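Local coordinates for beta-phosphoglucomutase (Bacteroides vulgatus, PDB 3DV9), which probably interconverts beta-glucose 1-phosphate and glucose 6-phosphate, as a magnesium-binding phosphomutase of the haloacid dehalogenase superfamily, at residues A107-G112 / N143-G148. Residues are numbered along the deposited sequence; the frame is centred on the assembly and turned at random. Where two conformers were deposited one is given.
Sequences AERMPG and NHNFPG
Arg109 reaches from the loop before helix 113-122 to Asn145, in the last turn of helix 139-145. Its NH2 donates a hydrogen bond to Asn145 OD1 at 2.9 Å. The bond is moderately bent, with an N-H...O angle of 148°. OD1 lies near the guanidinium plane, at its edge, while the donor is tilted 27° from the amide's carbonyl plane. The Arg109 chain turns at its third torsion (chi3 -69°), which brings NH2 round to OD1 edge-on. The same oxygen also lies 3.3 Å from Arg109 CG, so the arginine meets it with both its stem and its end. The other half of the amide is held within its own helix, where ND2 bonds Arg141 O.

The tight side is where the arginine stem meets the Phe146 ring. Arg109 CG meets Phe146 CZ obliquely at 3.9 Å, and Asn145 CB sits over one face of the ring, near its rim. Phe146 is buried against Ala113, Leu114 and Leu117 of helix 113-122 and packs edge-to-face with Phe35. The outer side is looser: Arg109 is exposed.

The Phe146 side chain is about 13 Å from the bound magnesium ion. The contact is structural packing that joins the loop between helices 87-101 and 113-122 to the end of helix 139-145, within the alpha/beta fold of the HAD superfamily, with its six-stranded parallel sheet in the order 3-2-1-4-5-6.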
loop_
_atom_site.group_PDB
_atom_site.type_symbol
_atom_site.label_atom_id
_atom_site.label_comp_id
_atom_site.label_asym_id
_atom_site.label_seq_id
_atom_site.Cartn_x
_atom_site.Cartn_y
_atom_site.Cartn_z
ATOM N N ALA A 107 4.627 14.955 5.032
ATOM C CA ALA A 107 4.618 14.487 3.640
ATOM C C ALA A 107 3.502 15.197 2.920
ATOM O O ALA A 107 2.396 15.361 3.483
ATOM C CB ALA A 107 4.417 12.975 3.581
ATOM N N GLU A 108 3.785 15.638 1.694
ATOM C CA GLU A 108 2.739 16.147 0.799
ATOM C C GLU A 108 1.691 15.090 0.444
ATOM O O GLU A 108 1.992 13.908 0.366
ATOM C CB GLU A 108 3.352 16.645 -0.495
ATOM C CG GLU A 108 4.040 17.968 -0.320
ATOM C CD GLU A 108 4.608 18.524 -1.606
ATOM O OE1 GLU A 108 4.650 17.810 -2.645
ATOM O OE2 GLU A 108 5.043 19.683 -1.557
ATOM N N ARG A 109 0.464 15.524 0.189
ATOM C CA ARG A 109 -0.501 14.617 -0.511
ATOM C C ARG A 109 0.048 14.298 -1.909
ATOM O O ARG A 109 0.692 15.152 -2.568
ATOM C CB ARG A 109 -1.867 15.272 -0.708
ATOM C CG ARG A 109 -2.581 15.654 0.574
ATOM C CD ARG A 109 -3.865 16.403 0.194
ATOM N NE ARG A 109 -3.628 17.724 -0.397
ATOM C CZ ARG A 109 -3.234 18.811 0.277
ATOM N NH1 ARG A 109 -3.048 19.959 -0.381
ATOM N NH2 ARG A 109 -3.005 18.779 1.587
HETATM N N MSE A 110 -0.188 13.076 -2.355
HETATM C CA MSE A 110 0.152 12.714 -3.740
HETATM C C MSE A 110 -0.806 13.482 -4.642
HETATM O O MSE A 110 -2.005 13.411 -4.429
HETATM C CB MSE A 110 -0.057 11.220 -3.995
HETATM C CG MSE A 110 1.163 10.410 -3.824
HETATM SE SE MSE A 110 2.721 10.833 -4.944
HETATM C CE MSE A 110 3.791 9.483 -4.023
ATOM N N PRO A 111 -0.282 14.202 -5.659
ATOM C CA PRO A 111 -1.183 14.802 -6.628
ATOM C C PRO A 111 -2.078 13.709 -7.237
ATOM O O PRO A 111 -1.627 12.575 -7.497
ATOM C CB PRO A 111 -0.233 15.351 -7.698
ATOM C CG PRO A 111 0.993 15.749 -6.888
ATOM C CD PRO A 111 1.121 14.500 -6.005
ATOM N N GLY A 112 -3.347 14.054 -7.418
ATOM C CA GLY A 112 -4.349 13.128 -7.915
ATOM C C GLY A 112 -5.056 12.356 -6.820
ATOM O O GLY A 112 -6.170 11.912 -7.043
ATOM N N ASN A 143 -7.523 12.997 8.127
ATOM C CA ASN A 143 -8.690 13.896 8.133
ATOM C C ASN A 143 -8.358 15.267 7.575
ATOM O O ASN A 143 -9.159 15.857 6.853
ATOM C CB ASN A 143 -9.285 14.060 9.538
ATOM C CG ASN A 143 -10.543 14.951 9.547
ATOM O OD1 ASN A 143 -11.518 14.688 8.823
ATOM N ND2 ASN A 143 -10.520 16.002 10.361
ATOM N N HIS A 144 -7.192 15.801 7.938
ATOM C CA HIS A 144 -6.752 17.130 7.533
ATOM C C HIS A 144 -6.475 17.217 6.012
ATOM O O HIS A 144 -6.544 18.301 5.401
ATOM C CB HIS A 144 -5.459 17.397 8.316
ATOM C CG HIS A 144 -4.767 18.673 7.969
ATOM N ND1 HIS A 144 -5.347 19.910 8.150
ATOM C CD2 HIS A 144 -3.525 18.905 7.489
ATOM C CE1 HIS A 144 -4.495 20.853 7.783
ATOM N NE2 HIS A 144 -3.380 20.270 7.378
ATOM N N ASN A 145 -6.086 16.081 5.430
ATOM C CA ASN A 145 -5.652 16.037 4.029
ATOM C C ASN A 145 -6.718 15.489 3.102
ATOM O O ASN A 145 -6.763 15.821 1.945
ATOM C CB ASN A 145 -4.348 15.268 3.875
ATOM C CG ASN A 145 -3.198 16.037 4.386
ATOM O OD1 ASN A 145 -2.564 16.781 3.635
ATOM N ND2 ASN A 145 -2.926 15.909 5.681
ATOM N N PHE A 146 -7.582 14.631 3.641
ATOM C CA PHE A 146 -8.656 13.991 2.856
ATOM C C PHE A 146 -9.973 14.128 3.648
ATOM O O PHE A 146 -10.479 13.122 4.204
ATOM C CB PHE A 146 -8.268 12.502 2.581
ATOM C CG PHE A 146 -6.897 12.353 1.956
ATOM C CD1 PHE A 146 -6.682 12.714 0.628
ATOM C CD2 PHE A 146 -5.805 11.895 2.716
ATOM C CE1 PHE A 146 -5.379 12.593 0.038
ATOM C CE2 PHE A 146 -4.519 11.779 2.167
ATOM C CZ PHE A 146 -4.288 12.136 0.822
ATOM N N PRO A 147 -10.503 15.353 3.736
ATOM C CA PRO A 147 -11.555 15.616 4.730
ATOM C C PRO A 147 -12.835 14.787 4.485
ATOM O O PRO A 147 -13.400 14.783 3.371
ATOM C CB PRO A 147 -11.820 17.142 4.606
ATOM C CG PRO A 147 -10.654 17.700 3.891
ATOM C CD PRO A 147 -10.172 16.576 2.971
ATOM N N GLY A 148 -13.248 14.039 5.508
ATOM C CA GLY A 148 -14.439 13.203 5.455
ATOM C C GLY A 148 -14.374 11.976 4.553
ATOM O O GLY A 148 -15.406 11.337 4.305
#